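Local coordinates for regulatory Subunit of Protein Kinase A (cAMP-dependent) from Euglena gracilis (Euglena gracilis, PDB 6RSX), which binds cyclic AMP in two cyclic nucleotide-binding domains and, as the regulatory subunit, probably controls the catalytic subunit of protein kinase A, at residues 187-198 / 246-257. Residues are numbered along the deposited sequence; the frame is centred on the assembly and turned at random. Where two conformers were deposited one is given.
With CMP (adenosine-3',5'-cyclic-monophosphate), chain C.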
loop_
_atom_site.group_PDB
_atom_site.type_symbol
_atom_site.label_atom_id
_atom_site.label_comp_id
_atom_site.label_asym_id
_atom_site.label_seq_id
_atom_site.Cartn_x
_atom_site.Cartn_y
_atom_site.Cartn_z
ATOM N N CYS A 187 0.240 12.096 8.315
ATOM C CA CYS A 187 -0.776 13.028 8.786
ATOM C C CYS A 187 -0.337 13.627 10.114
ATOM O O CYS A 187 0.294 12.951 10.932
ATOM C CB CYS A 187 -2.151 12.355 8.920
ATOM S SG CYS A 187 -2.093 10.646 9.498
ATOM N N THR A 188 -0.646 14.909 10.297
ATOM C CA THR A 188 -0.258 15.688 11.467
ATOM C C THR A 188 -1.519 16.100 12.209
ATOM O O THR A 188 -2.515 16.477 11.584
ATOM C CB THR A 188 0.546 16.931 11.073
ATOM O OG1 THR A 188 1.740 16.530 10.386
ATOM C CG2 THR A 188 0.933 17.757 12.306
ATOM N N PHE A 189 -1.482 16.001 13.538
ATOM C CA PHE A 189 -2.654 16.294 14.363
ATOM C C PHE A 189 -2.295 17.276 15.466
ATOM O O PHE A 189 -1.296 17.089 16.170
ATOM C CB PHE A 189 -3.225 15.010 14.950
ATOM C CG PHE A 189 -3.752 14.073 13.907
ATOM C CD1 PHE A 189 -4.899 14.379 13.206
ATOM C CD2 PHE A 189 -3.089 12.889 13.627
ATOM C CE1 PHE A 189 -5.385 13.531 12.237
ATOM C CE2 PHE A 189 -3.584 12.021 12.655
ATOM C CZ PHE A 189 -4.722 12.350 11.955
ATOM N N LYS A 190 -3.107 18.321 15.602
ATOM C CA LYS A 190 -2.899 19.352 16.606
ATOM C C LYS A 190 -3.553 18.956 17.929
ATOM O O LYS A 190 -4.401 18.063 17.994
ATOM C CB LYS A 190 -3.470 20.682 16.117
ATOM C CG LYS A 190 -4.955 20.600 15.834
ATOM C CD LYS A 190 -5.564 21.942 15.446
ATOM C CE LYS A 190 -7.078 21.805 15.252
ATOM N NZ LYS A 190 -7.770 23.102 14.996
ATOM N N ASP A 191 -3.140 19.631 18.995
ATOM C CA ASP A 191 -3.717 19.362 20.308
ATOM C C ASP A 191 -5.243 19.370 20.249
ATOM O O ASP A 191 -5.854 20.260 19.650
ATOM C CB ASP A 191 -3.215 20.396 21.320
ATOM C CG ASP A 191 -3.674 20.092 22.750
ATOM O OD1 ASP A 191 -3.656 18.901 23.135
ATOM O OD2 ASP A 191 -4.027 21.040 23.493
ATOM N N LYS A 192 -5.849 18.351 20.858
ATOM C CA LYS A 192 -7.296 18.164 20.994
ATOM C C LYS A 192 -7.993 17.806 19.685
ATOM O O LYS A 192 -9.231 17.722 19.654
ATOM C CB LYS A 192 -7.987 19.397 21.598
ATOM C CG LYS A 192 -8.104 19.354 23.111
ATOM C CD LYS A 192 -6.788 19.662 23.793
ATOM C CE LYS A 192 -7.024 20.201 25.202
ATOM N NZ LYS A 192 -5.793 20.824 25.767
ATOM N N GLU A 193 -7.254 17.594 18.600
ATOM C CA GLU A 193 -7.881 17.214 17.343
ATOM C C GLU A 193 -8.316 15.751 17.388
ATOM O O GLU A 193 -7.539 14.871 17.782
ATOM C CB GLU A 193 -6.903 17.456 16.193
ATOM C CG GLU A 193 -7.477 17.109 14.853
ATOM C CD GLU A 193 -6.608 17.588 13.683
ATOM O OE1 GLU A 193 -5.490 18.112 13.915
ATOM O OE2 GLU A 193 -7.059 17.443 12.529
ATOM N N ILE A 194 -9.568 15.497 17.008
ATOM C CA ILE A 194 -10.136 14.153 16.970
ATOM C C ILE A 194 -9.681 13.470 15.686
ATOM O O ILE A 194 -9.749 14.068 14.608
ATOM C CB ILE A 194 -11.666 14.214 17.031
ATOM C CG1 ILE A 194 -12.126 14.712 18.403
ATOM C CG2 ILE A 194 -12.286 12.860 16.700
ATOM C CD1 ILE A 194 -13.618 14.867 18.466
ATOM N N VAL A 195 -9.232 12.222 15.791
ATOM C CA VAL A 195 -8.787 11.452 14.618
ATOM C C VAL A 195 -9.883 10.537 14.117
ATOM O O VAL A 195 -10.255 10.609 12.949
ATOM C CB VAL A 195 -7.491 10.667 14.917
ATOM C CG1 VAL A 195 -6.980 9.930 13.607
ATOM C CG2 VAL A 195 -6.407 11.621 15.446
ATOM N N VAL A 196 -10.421 9.680 14.993
ATOM C CA VAL A 196 -11.609 8.881 14.714
ATOM C C VAL A 196 -12.605 9.089 15.856
ATOM O O VAL A 196 -12.220 9.191 17.028
ATOM C CB VAL A 196 -11.313 7.379 14.543
ATOM C CG1 VAL A 196 -10.254 7.163 13.440
ATOM C CG2 VAL A 196 -10.849 6.748 15.837
ATOM N N LYS A 197 -13.877 9.128 15.507
ATOM C CA LYS A 197 -14.947 9.502 16.428
ATOM C C LYS A 197 -15.784 8.274 16.747
ATOM O O LYS A 197 -16.243 7.579 15.831
ATOM C CB LYS A 197 -15.817 10.606 15.814
ATOM C CG LYS A 197 -17.100 10.907 16.587
ATOM C CD LYS A 197 -16.767 11.388 17.997
ATOM C CE LYS A 197 -17.995 11.558 18.892
ATOM N NZ LYS A 197 -17.529 11.883 20.271
ATOM N N GLU A 198 -15.984 8.005 18.043
ATOM C CA GLU A 198 -16.841 6.893 18.426
ATOM C C GLU A 198 -18.159 6.990 17.670
ATOM O O GLU A 198 -18.696 8.082 17.464
ATOM C CB GLU A 198 -17.110 6.870 19.946
ATOM C CG GLU A 198 -17.947 5.656 20.393
ATOM C CD GLU A 198 -18.226 5.583 21.906
ATOM O OE1 GLU A 198 -17.802 6.490 22.649
ATOM O OE2 GLU A 198 -18.868 4.603 22.354
ATOM N N CYS A 246 -16.584 2.868 14.779
ATOM C CA CYS A 246 -15.521 2.963 15.779
ATOM C C CYS A 246 -16.105 2.881 17.186
ATOM O O CYS A 246 -17.104 3.539 17.485
ATOM C CB CYS A 246 -14.772 4.278 15.619
ATOM S SG CYS A 246 -13.862 4.395 14.027
ATOM N N VAL A 247 -15.482 2.067 18.047
ATOM C CA VAL A 247 -15.998 1.882 19.403
ATOM C C VAL A 247 -15.482 2.941 20.359
ATOM O O VAL A 247 -15.843 2.930 21.552
ATOM C CB VAL A 247 -15.674 0.474 19.947
ATOM C CG1 VAL A 247 -16.173 -0.595 18.988
ATOM C CG2 VAL A 247 -14.164 0.310 20.226
ATOM N N ALA A 248 -14.675 3.873 19.874
ATOM C CA ALA A 248 -14.063 4.873 20.727
ATOM C C ALA A 248 -13.630 6.073 19.902
ATOM O O ALA A 248 -13.496 6.019 18.675
ATOM C CB ALA A 248 -12.882 4.287 21.507
ATOM N N THR A 249 -13.394 7.161 20.606
ATOM C CA THR A 249 -12.864 8.372 20.019
ATOM C C THR A 249 -11.376 8.448 20.327
ATOM O O THR A 249 -10.959 8.195 21.457
ATOM C CB THR A 249 -13.618 9.579 20.574
ATOM O OG1 THR A 249 -15.000 9.413 20.240
ATOM C CG2 THR A 249 -13.103 10.880 19.976
ATOM N N VAL A 250 -10.565 8.696 19.306
ATOM C CA VAL A 250 -9.133 8.870 19.493
ATOM C C VAL A 250 -8.803 10.321 19.176
ATOM O O VAL A 250 -9.131 10.817 18.085
ATOM C CB VAL A 250 -8.335 7.875 18.632
ATOM C CG1 VAL A 250 -6.824 8.018 18.890
ATOM C CG2 VAL A 250 -8.817 6.454 18.899
ATOM N N VAL A 251 -8.154 11.002 20.125
ATOM C CA VAL A 251 -7.947 12.442 20.054
ATOM C C VAL A 251 -6.494 12.769 20.401
ATOM O O VAL A 251 -5.926 12.225 21.357
ATOM C CB VAL A 251 -8.939 13.174 20.992
ATOM C CG1 VAL A 251 -8.696 12.754 22.422
ATOM C CG2 VAL A 251 -8.844 14.669 20.835
ATOM N N SER A 252 -5.877 13.631 19.598
ATOM C CA SER A 252 -4.482 13.967 19.828
ATOM C C SER A 252 -4.341 14.763 21.122
ATOM O O SER A 252 -5.198 15.582 21.469
ATOM C CB SER A 252 -3.922 14.759 18.636
ATOM O OG SER A 252 -2.509 14.895 18.738
ATOM N N GLU A 253 -3.271 14.483 21.860
ATOM C CA GLU A 253 -2.924 15.207 23.081
ATOM C C GLU A 253 -1.604 15.895 22.766
ATOM O O GLU A 253 -0.552 15.246 22.712
ATOM C CB GLU A 253 -2.828 14.262 24.281
ATOM C CG GLU A 253 -2.444 14.947 25.589
ATOM C CD GLU A 253 -3.653 15.419 26.393
ATOM O OE1 GLU A 253 -4.483 16.198 25.862
ATOM O OE2 GLU A 253 -3.777 14.999 27.562
ATOM N N GLY A 254 -1.663 17.197 22.533
ATOM C CA GLY A 254 -0.534 17.868 21.935
ATOM C C GLY A 254 -0.467 17.516 20.464
ATOM O O GLY A 254 -1.382 16.915 19.908
ATOM N N VAL A 255 0.644 17.902 19.833
ATOM C CA VAL A 255 0.855 17.628 18.416
ATOM C C VAL A 255 1.325 16.190 18.247
ATOM O O VAL A 255 2.193 15.706 18.989
ATOM C CB VAL A 255 1.862 18.619 17.819
ATOM C CG1 VAL A 255 2.222 18.213 16.391
ATOM C CG2 VAL A 255 1.273 20.018 17.856
ATOM N N SER A 256 0.742 15.496 17.279
ATOM C CA SER A 256 1.094 14.116 16.996
ATOM C C SER A 256 1.332 13.965 15.505
ATOM O O SER A 256 0.655 14.602 14.691
ATOM C CB SER A 256 -0.007 13.151 17.431
ATOM O OG SER A 256 -0.115 13.168 18.836
ATOM N N HIS A 257 2.283 13.102 15.158
ATOM C CA HIS A 257 2.549 12.756 13.765
ATOM C C HIS A 257 2.294 11.280 13.554
ATOM O O HIS A 257 2.812 10.434 14.298
ATOM C CB HIS A 257 3.973 13.106 13.362
ATOM C CG HIS A 257 4.263 14.555 13.490
ATOM N ND1 HIS A 257 4.834 15.095 14.619
ATOM C CD2 HIS A 257 4.034 15.587 12.645
ATOM C CE1 HIS A 257 4.958 16.400 14.458
ATOM N NE2 HIS A 257 4.486 16.723 13.267
HETATM P P CMP C . -11.758 1.410 16.274
HETATM O O1P CMP C . -11.750 1.298 14.640
HETATM O O2P CMP C . -12.940 0.848 16.961
HETATM O "O5'" CMP C . -11.749 2.963 16.637
HETATM C "C5'" CMP C . -11.313 3.372 17.939
HETATM C "C4'" CMP C . -10.059 2.607 18.269
HETATM O "O4'" CMP C . -9.524 2.824 19.585
HETATM C "C3'" CMP C . -10.138 1.105 18.209
HETATM O "O3'" CMP C . -10.416 0.611 16.900
HETATM C "C2'" CMP C . -8.781 0.709 18.769
HETATM O "O2'" CMP C . -7.797 0.820 17.722
HETATM C "C1'" CMP C . -8.518 1.854 19.777
HETATM N N9 CMP C . -8.467 1.420 21.177
HETATM C C8 CMP C . -7.436 1.634 22.002
HETATM N N7 CMP C . -7.749 1.108 23.182
HETATM C C5 CMP C . -8.989 0.601 23.075
HETATM C C6 CMP C . -9.768 -0.040 24.007
HETATM N N6 CMP C . -9.509 -0.373 25.378
HETATM N N1 CMP C . -10.966 -0.485 23.680
HETATM C C2 CMP C . -11.424 -0.286 22.414
HETATM N N3 CMP C . -10.646 0.345 21.473
HETATM C C4 CMP C . -9.442 0.788 21.840
#
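V196 and V250 pack side by side within the beta-roll of the second cyclic nucleotide-binding domain, pointing the same way. Their CG2 methyls meet at 3.7 Å. With V196 CG1 anti to the carbonyl carbon (chi1 -56°), CG2 falls between backbone N and that carbon, facing V250 and the nucleotide. V195 and V196 both face V250, a classic beta bulge. V195 N donates to V250 O at 2.7 Å, and V250 N donates to V196 O. This end is the tight one. C246 SG lies 4.0 Å from V196 CB, and Y206 of strand 204-208 touches V195 and V196. The phosphate oxygen O2P of the cyclic AMP accepts a nearly straight bond from V247 N at 3.0 Å. T249 OG1 accepts from E198 N; in one conformer E198 OE1 bonds to T218 N.

The far end is more open to solvent. A type II turn runs from K190 to E193, and K190 N donates to E193 OE1. T188 and H257 lie alongside, with T188 OG1 at the ring edge, 3.4 Å from H257 CD2; D210 binds H257 ND1. The exception is buried: S256 OG, also bonded to K212 N, donates to S252 OG, which donates to G254 O. D191 reaches from the turn to 246-257: OD2 pairs with K192 NZ, and OD1 takes G254 N at 2.7 Å on its anti side, 34° out of the carboxylate plane.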